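Local coordinates for ABC transporter sugar binding protein (Xanthomonas axonopodis pv. citri, PDB 3UOR), which probably binds maltose or related sugars in the periplasm and hands them to an ABC transporter for uptake, at residues Trp93-Ala98 / Thr371-Glu376; Asp101-Met106 / Thr134-Pro139. All coordinates share one frame; numbering follows the deposited sequence.

Contact 1. Residues Trp93-Ala98 / Thr371-Glu376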
loop_
_atom_site.group_PDB
_atom_site.type_symbol
_atom_site.label_atom_id
_atom_site.label_comp_id
_atom_site.label_asym_id
_atom_site.label_seq_id
_atom_site.Cartn_x
_atom_site.Cartn_y
_atom_site.Cartn_z
ATOM N N TRP A 93 0.888 7.802 -8.001
ATOM C CA TRP A 93 0.905 8.448 -9.307
ATOM C C TRP A 93 0.046 9.708 -9.361
ATOM O O TRP A 93 0.223 10.529 -10.244
ATOM C CB TRP A 93 0.422 7.484 -10.390
ATOM C CG TRP A 93 1.329 6.336 -10.613
ATOM C CD1 TRP A 93 2.444 6.024 -9.893
ATOM C CD2 TRP A 93 1.212 5.333 -11.628
ATOM N NE1 TRP A 93 3.026 4.888 -10.394
ATOM C CE2 TRP A 93 2.290 4.447 -11.462
ATOM C CE3 TRP A 93 0.305 5.102 -12.658
ATOM C CZ2 TRP A 93 2.482 3.352 -12.284
ATOM C CZ3 TRP A 93 0.495 4.017 -13.471
ATOM C CH2 TRP A 93 1.577 3.155 -13.285
ATOM N N LEU A 94 -0.899 9.857 -8.439
ATOM C CA LEU A 94 -1.821 11.004 -8.472
ATOM C C LEU A 94 -1.127 12.365 -8.539
ATOM O O LEU A 94 -1.508 13.201 -9.356
ATOM C CB LEU A 94 -2.755 10.986 -7.263
ATOM C CG LEU A 94 -4.232 10.707 -7.481
ATOM C CD1 LEU A 94 -4.413 9.452 -8.299
ATOM C CD2 LEU A 94 -4.909 10.572 -6.139
ATOM N N PRO A 95 -0.130 12.608 -7.661
ATOM C CA PRO A 95 0.467 13.947 -7.632
ATOM C C PRO A 95 1.019 14.335 -8.992
ATOM O O PRO A 95 0.893 15.480 -9.401
ATOM C CB PRO A 95 1.595 13.798 -6.616
ATOM C CG PRO A 95 1.108 12.762 -5.688
ATOM C CD PRO A 95 0.406 11.763 -6.579
ATOM N N GLU A 96 1.599 13.380 -9.701
ATOM C CA GLU A 96 2.123 13.657 -11.024
ATOM C C GLU A 96 1.025 14.018 -12.016
ATOM O O GLU A 96 1.109 15.049 -12.688
ATOM C CB GLU A 96 2.945 12.484 -11.557
ATOM C CG GLU A 96 3.491 12.755 -12.961
ATOM C CD GLU A 96 4.488 11.710 -13.419
ATOM O OE1 GLU A 96 4.768 10.770 -12.641
ATOM O OE2 GLU A 96 4.996 11.831 -14.555
ATOM N N PHE A 97 -0.001 13.177 -12.128
ATOM C CA PHE A 97 -1.064 13.476 -13.081
ATOM C C PHE A 97 -1.883 14.703 -12.678
ATOM O O PHE A 97 -2.422 15.403 -13.534
ATOM C CB PHE A 97 -1.912 12.238 -13.372
ATOM C CG PHE A 97 -1.166 11.203 -14.163
ATOM C CD1 PHE A 97 -1.244 11.179 -15.548
ATOM C CD2 PHE A 97 -0.339 10.295 -13.529
ATOM C CE1 PHE A 97 -0.523 10.240 -16.292
ATOM C CE2 PHE A 97 0.392 9.348 -14.266
ATOM C CZ PHE A 97 0.301 9.325 -15.644
ATOM N N ALA A 98 -1.940 14.985 -11.379
ATOM C CA ALA A 98 -2.616 16.189 -10.901
ATOM C C ALA A 98 -1.828 17.437 -11.290
ATOM O O ALA A 98 -2.379 18.394 -11.836
ATOM C CB ALA A 98 -2.815 16.136 -9.398
ATOM N N THR A 371 1.995 8.741 2.119
ATOM C CA THR A 371 3.402 9.158 1.965
ATOM C C THR A 371 3.409 10.574 1.401
ATOM O O THR A 371 2.399 11.007 0.827
ATOM C CB THR A 371 4.134 8.218 0.998
ATOM O OG1 THR A 371 3.228 7.809 -0.044
ATOM C CG2 THR A 371 4.607 6.984 1.720
ATOM N N PRO A 372 4.535 11.309 1.546
ATOM C CA PRO A 372 4.564 12.694 1.059
ATOM C C PRO A 372 4.138 12.763 -0.402
ATOM O O PRO A 372 4.534 11.910 -1.163
ATOM C CB PRO A 372 6.030 13.097 1.248
ATOM C CG PRO A 372 6.449 12.292 2.442
ATOM C CD PRO A 372 5.787 10.958 2.245
ATOM N N LYS A 373 3.307 13.732 -0.772
ATOM C CA LYS A 373 2.709 13.734 -2.104
ATOM C C LYS A 373 3.545 14.481 -3.135
ATOM O O LYS A 373 3.089 15.464 -3.718
ATOM C CB LYS A 373 1.291 14.308 -2.079
ATOM C CG LYS A 373 0.247 13.394 -1.473
ATOM C CD LYS A 373 -0.181 13.968 -0.144
ATOM C CE LYS A 373 -1.558 13.501 0.257
ATOM N NZ LYS A 373 -2.330 14.698 0.676
ATOM N N VAL A 374 4.761 13.999 -3.357
ATOM C CA VAL A 374 5.616 14.542 -4.404
ATOM C C VAL A 374 5.786 13.548 -5.534
ATOM O O VAL A 374 5.871 12.335 -5.347
ATOM C CB VAL A 374 6.986 14.943 -3.866
ATOM C CG1 VAL A 374 6.819 16.017 -2.800
ATOM C CG2 VAL A 374 7.722 13.720 -3.293
ATOM N N LEU A 375 5.799 14.096 -6.730
ATOM C CA LEU A 375 6.024 13.365 -7.958
ATOM C C LEU A 375 7.262 12.440 -7.859
ATOM O O LEU A 375 7.254 11.314 -8.359
ATOM C CB LEU A 375 6.188 14.426 -9.043
ATOM C CG LEU A 375 6.482 14.128 -10.472
ATOM C CD1 LEU A 375 6.012 15.338 -11.252
ATOM C CD2 LEU A 375 7.969 13.906 -10.599
ATOM N N GLU A 376 8.302 12.885 -7.165
ATOM C CA GLU A 376 9.532 12.087 -7.089
ATOM C C GLU A 376 9.578 11.047 -5.961
ATOM O O GLU A 376 10.629 10.436 -5.696
ATOM C CB GLU A 376 10.778 12.982 -7.114
ATOM C CG GLU A 376 10.671 14.287 -6.367
ATOM C CD GLU A 376 9.844 15.374 -7.079
ATOM O OE1 GLU A 376 10.296 15.989 -8.070
ATOM O OE2 GLU A 376 8.737 15.650 -6.599
#
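Glu96 and Leu375 meet because both side chains leave their backbones the same way: CG of Glu96 stands anti to its own N (chi1 179°), and CG of Leu375 does likewise (chi1 178°). The methylene part of the glutamate therefore crosses the leucine branch at a slant, with Glu96 CG 4.0 Å from Leu375 CD1 and Glu96 CB also 4.0 Å from Leu375 CG. Beyond that crossing the glutamate chain stays extended and carries its carboxylate to His71, whose NE2 is hydrogen-bonded to Glu96 OE1. One side chain thus gives its aliphatic part to Leu375 and its polar end to helix 67-79.

Just before it in the chain, Pro95 presses its ring against the backbone of Lys373. Its CB lies 3.7 Å from Lys373 O, and its CG is 3.9 Å from Lys373 CB, so the ring covers the bend where Lys373 forms the centre of an inverse gamma turn. The backbones come closest at Glu96 and Leu375, with 5.0 Å between their CA atoms. The lysine side chain touches Pro95 through CB; the rest of the chain turns off, bent at chi2, and its NZ is hydrogen-bonded to Leu130 O. With no hydrogen bond or salt bridge between the two segments, what joins them is van der Waals packing over a modest 200 Å² of surface.

The arrangement sets the first turn of the short helix 94-99 against the irregular connection that leads into helix 377-394, where Glu376 occupies the N-cap position. Helix 67-79 flanks the first segment through Trp93, Glu96 and Phe97, while strand 209-210 receives Pro372 and Val374 of the second.

Contact 2. Residues Asp101-Met106 / Thr134-Pro139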
loop_
_atom_site.group_PDB
_atom_site.type_symbol
_atom_site.label_atom_id
_atom_site.label_comp_id
_atom_site.label_asym_id
_atom_site.label_seq_id
_atom_site.Cartn_x
_atom_site.Cartn_y
_atom_site.Cartn_z
ATOM N N ASP A 101 -2.002 18.646 -14.541
ATOM C CA ASP A 101 -3.353 19.140 -14.829
ATOM C C ASP A 101 -4.169 18.233 -15.770
ATOM O O ASP A 101 -4.899 18.716 -16.632
ATOM C CB ASP A 101 -3.303 20.583 -15.366
ATOM C CG ASP A 101 -4.680 21.242 -15.424
ATOM O OD1 ASP A 101 -5.504 21.008 -14.508
ATOM O OD2 ASP A 101 -4.939 22.003 -16.387
ATOM N N THR A 102 -4.075 16.921 -15.594
ATOM C CA THR A 102 -4.866 16.005 -16.413
ATOM C C THR A 102 -6.094 15.481 -15.676
ATOM O O THR A 102 -6.926 14.766 -16.251
ATOM C CB THR A 102 -4.046 14.774 -16.817
ATOM O OG1 THR A 102 -3.692 14.027 -15.635
ATOM C CG2 THR A 102 -2.789 15.194 -17.571
ATOM N N LEU A 103 -6.205 15.794 -14.395
ATOM C CA LEU A 103 -7.192 15.090 -13.587
ATOM C C LEU A 103 -8.366 15.990 -13.234
ATOM O O LEU A 103 -8.181 17.135 -12.806
ATOM C CB LEU A 103 -6.565 14.546 -12.302
ATOM C CG LEU A 103 -5.462 13.497 -12.416
ATOM C CD1 LEU A 103 -4.999 13.084 -11.029
ATOM C CD2 LEU A 103 -5.939 12.288 -13.203
ATOM N N GLU A 104 -9.570 15.457 -13.394
ATOM C CA GLU A 104 -10.776 16.189 -13.054
ATOM C C GLU A 104 -10.916 16.292 -11.543
ATOM O O GLU A 104 -10.875 15.271 -10.854
ATOM C CB GLU A 104 -11.986 15.454 -13.621
ATOM C CG GLU A 104 -13.312 16.073 -13.237
ATOM C CD GLU A 104 -13.657 17.281 -14.096
ATOM O OE1 GLU A 104 -12.921 17.572 -15.065
ATOM O OE2 GLU A 104 -14.675 17.928 -13.800
ATOM N N PRO A 105 -11.096 17.515 -11.016
ATOM C CA PRO A 105 -11.365 17.652 -9.578
ATOM C C PRO A 105 -12.611 16.857 -9.206
ATOM O O PRO A 105 -13.623 16.956 -9.893
ATOM C CB PRO A 105 -11.634 19.148 -9.407
ATOM C CG PRO A 105 -10.924 19.795 -10.597
ATOM C CD PRO A 105 -11.095 18.812 -11.714
ATOM N N MET A 106 -12.536 16.085 -8.129
ATOM C CA MET A 106 -13.587 15.149 -7.799
ATOM C C MET A 106 -14.549 15.661 -6.745
ATOM O O MET A 106 -15.624 15.102 -6.579
ATOM C CB MET A 106 -12.991 13.833 -7.315
ATOM C CG MET A 106 -12.365 13.004 -8.408
ATOM S SD MET A 106 -13.637 12.356 -9.494
ATOM C CE MET A 106 -13.384 13.459 -10.828
ATOM N N THR A 134 -6.771 19.719 -2.922
ATOM C CA THR A 134 -7.794 19.462 -3.934
ATOM C C THR A 134 -7.958 17.962 -4.195
ATOM O O THR A 134 -6.978 17.259 -4.387
ATOM C CB THR A 134 -7.477 20.207 -5.258
ATOM O OG1 THR A 134 -7.452 21.619 -5.014
ATOM C CG2 THR A 134 -8.541 19.916 -6.310
ATOM N N LEU A 135 -9.200 17.478 -4.203
ATOM C CA LEU A 135 -9.459 16.057 -4.398
ATOM C C LEU A 135 -9.377 15.689 -5.872
ATOM O O LEU A 135 -10.106 16.244 -6.700
ATOM C CB LEU A 135 -10.842 15.677 -3.843
ATOM C CG LEU A 135 -11.162 14.180 -3.811
ATOM C CD1 LEU A 135 -10.318 13.489 -2.769
ATOM C CD2 LEU A 135 -12.651 13.897 -3.554
ATOM N N TYR A 136 -8.516 14.730 -6.204
ATOM C CA TYR A 136 -8.342 14.344 -7.614
ATOM C C TYR A 136 -8.665 12.895 -7.940
ATOM O O TYR A 136 -8.454 12.449 -9.058
ATOM C CB TYR A 136 -6.917 14.644 -8.073
ATOM C CG TYR A 136 -6.669 16.115 -8.306
ATOM C CD1 TYR A 136 -7.211 16.759 -9.407
ATOM C CD2 TYR A 136 -5.891 16.855 -7.432
ATOM C CE1 TYR A 136 -6.983 18.113 -9.638
ATOM C CE2 TYR A 136 -5.655 18.207 -7.650
ATOM C CZ TYR A 136 -6.204 18.829 -8.753
ATOM O OH TYR A 136 -5.979 20.172 -8.961
ATOM N N GLY A 137 -9.144 12.140 -6.965
ATOM C CA GLY A 137 -9.521 10.767 -7.226
ATOM C C GLY A 137 -10.467 10.266 -6.147
ATOM O O GLY A 137 -10.764 10.975 -5.179
ATOM N N VAL A 138 -10.926 9.029 -6.300
ATOM C CA VAL A 138 -11.655 8.352 -5.230
ATOM C C VAL A 138 -10.933 7.038 -4.967
ATOM O O VAL A 138 -10.611 6.316 -5.912
ATOM C CB VAL A 138 -13.137 8.082 -5.633
ATOM C CG1 VAL A 138 -13.857 7.290 -4.546
ATOM C CG2 VAL A 138 -13.859 9.390 -5.913
ATOM N N PRO A 139 -10.642 6.737 -3.689
ATOM C CA PRO A 139 -9.910 5.500 -3.413
ATOM C C PRO A 139 -10.701 4.319 -3.932
ATOM O O PRO A 139 -11.903 4.265 -3.694
ATOM C CB PRO A 139 -9.858 5.455 -1.876
ATOM C CG PRO A 139 -10.023 6.874 -1.446
ATOM C CD PRO A 139 -10.954 7.490 -2.461
HETATM O O HOH W 1 -10.083 12.619 -11.087
#
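From Leu103 to Met106 the chain runs nearly at right angles to Thr134-Gly137, the end-to-end directions differing by 96°, and the CA atoms of Pro105 and Tyr136 approach to 4.9 Å. The loop before helix 107-111 is anchored here to the start of strand 134-150. A single direct hydrogen bond ties the backbones: Met106 N to Leu135 O, 2.8 Å and almost straight at hydrogen (170°), with the donor tilted out of the carbonyl plane. The same oxygen receives a CA-H...O contact from Pro105 CA. A water sits within hydrogen-bonding distance of both Glu104 O and Tyr136 O and bridges them.

Among the side chains, Tyr136 lies against Leu103. Leu103 CB is 3.7 Å from Tyr136 CD1, and Leu103 O comes to the ring edge, near its plane, 3.5 Å from Tyr136 CE1. Met106 works in two directions: its CB meets Leu135 CD2 at 3.8 Å, whereas CG, placed beside the backbone N by chi1 -73°, rests 3.6 Å from Gly137 N over the peptide that follows Tyr136.

One direct bond thus fixes the crossing at Met106 and Leu135; the rest depends on apolar packing and a water that may have to share its protons with other acceptors.

Leaving strand 86-90, the chain enters helix 94-99, which supplies the first half of contact 1, and then the loop 101-106 of contact 2. Helices 107-111 and 123-127 follow before the chain returns at 134-139, closing a short loop of 27 intervening residues. Contact 1 closes much later, at 371-376, after 272 residues, so contact 2 lies wholly within its span. The two are physically joined, their centres about 12 Å apart: Phe97 O and Thr102 OG1 probably share a hydrogen bond, and Ala98 packs on Leu103 and Tyr136. Together they link helix 94-99 with strand 134-150 and the approach to helix 377-394.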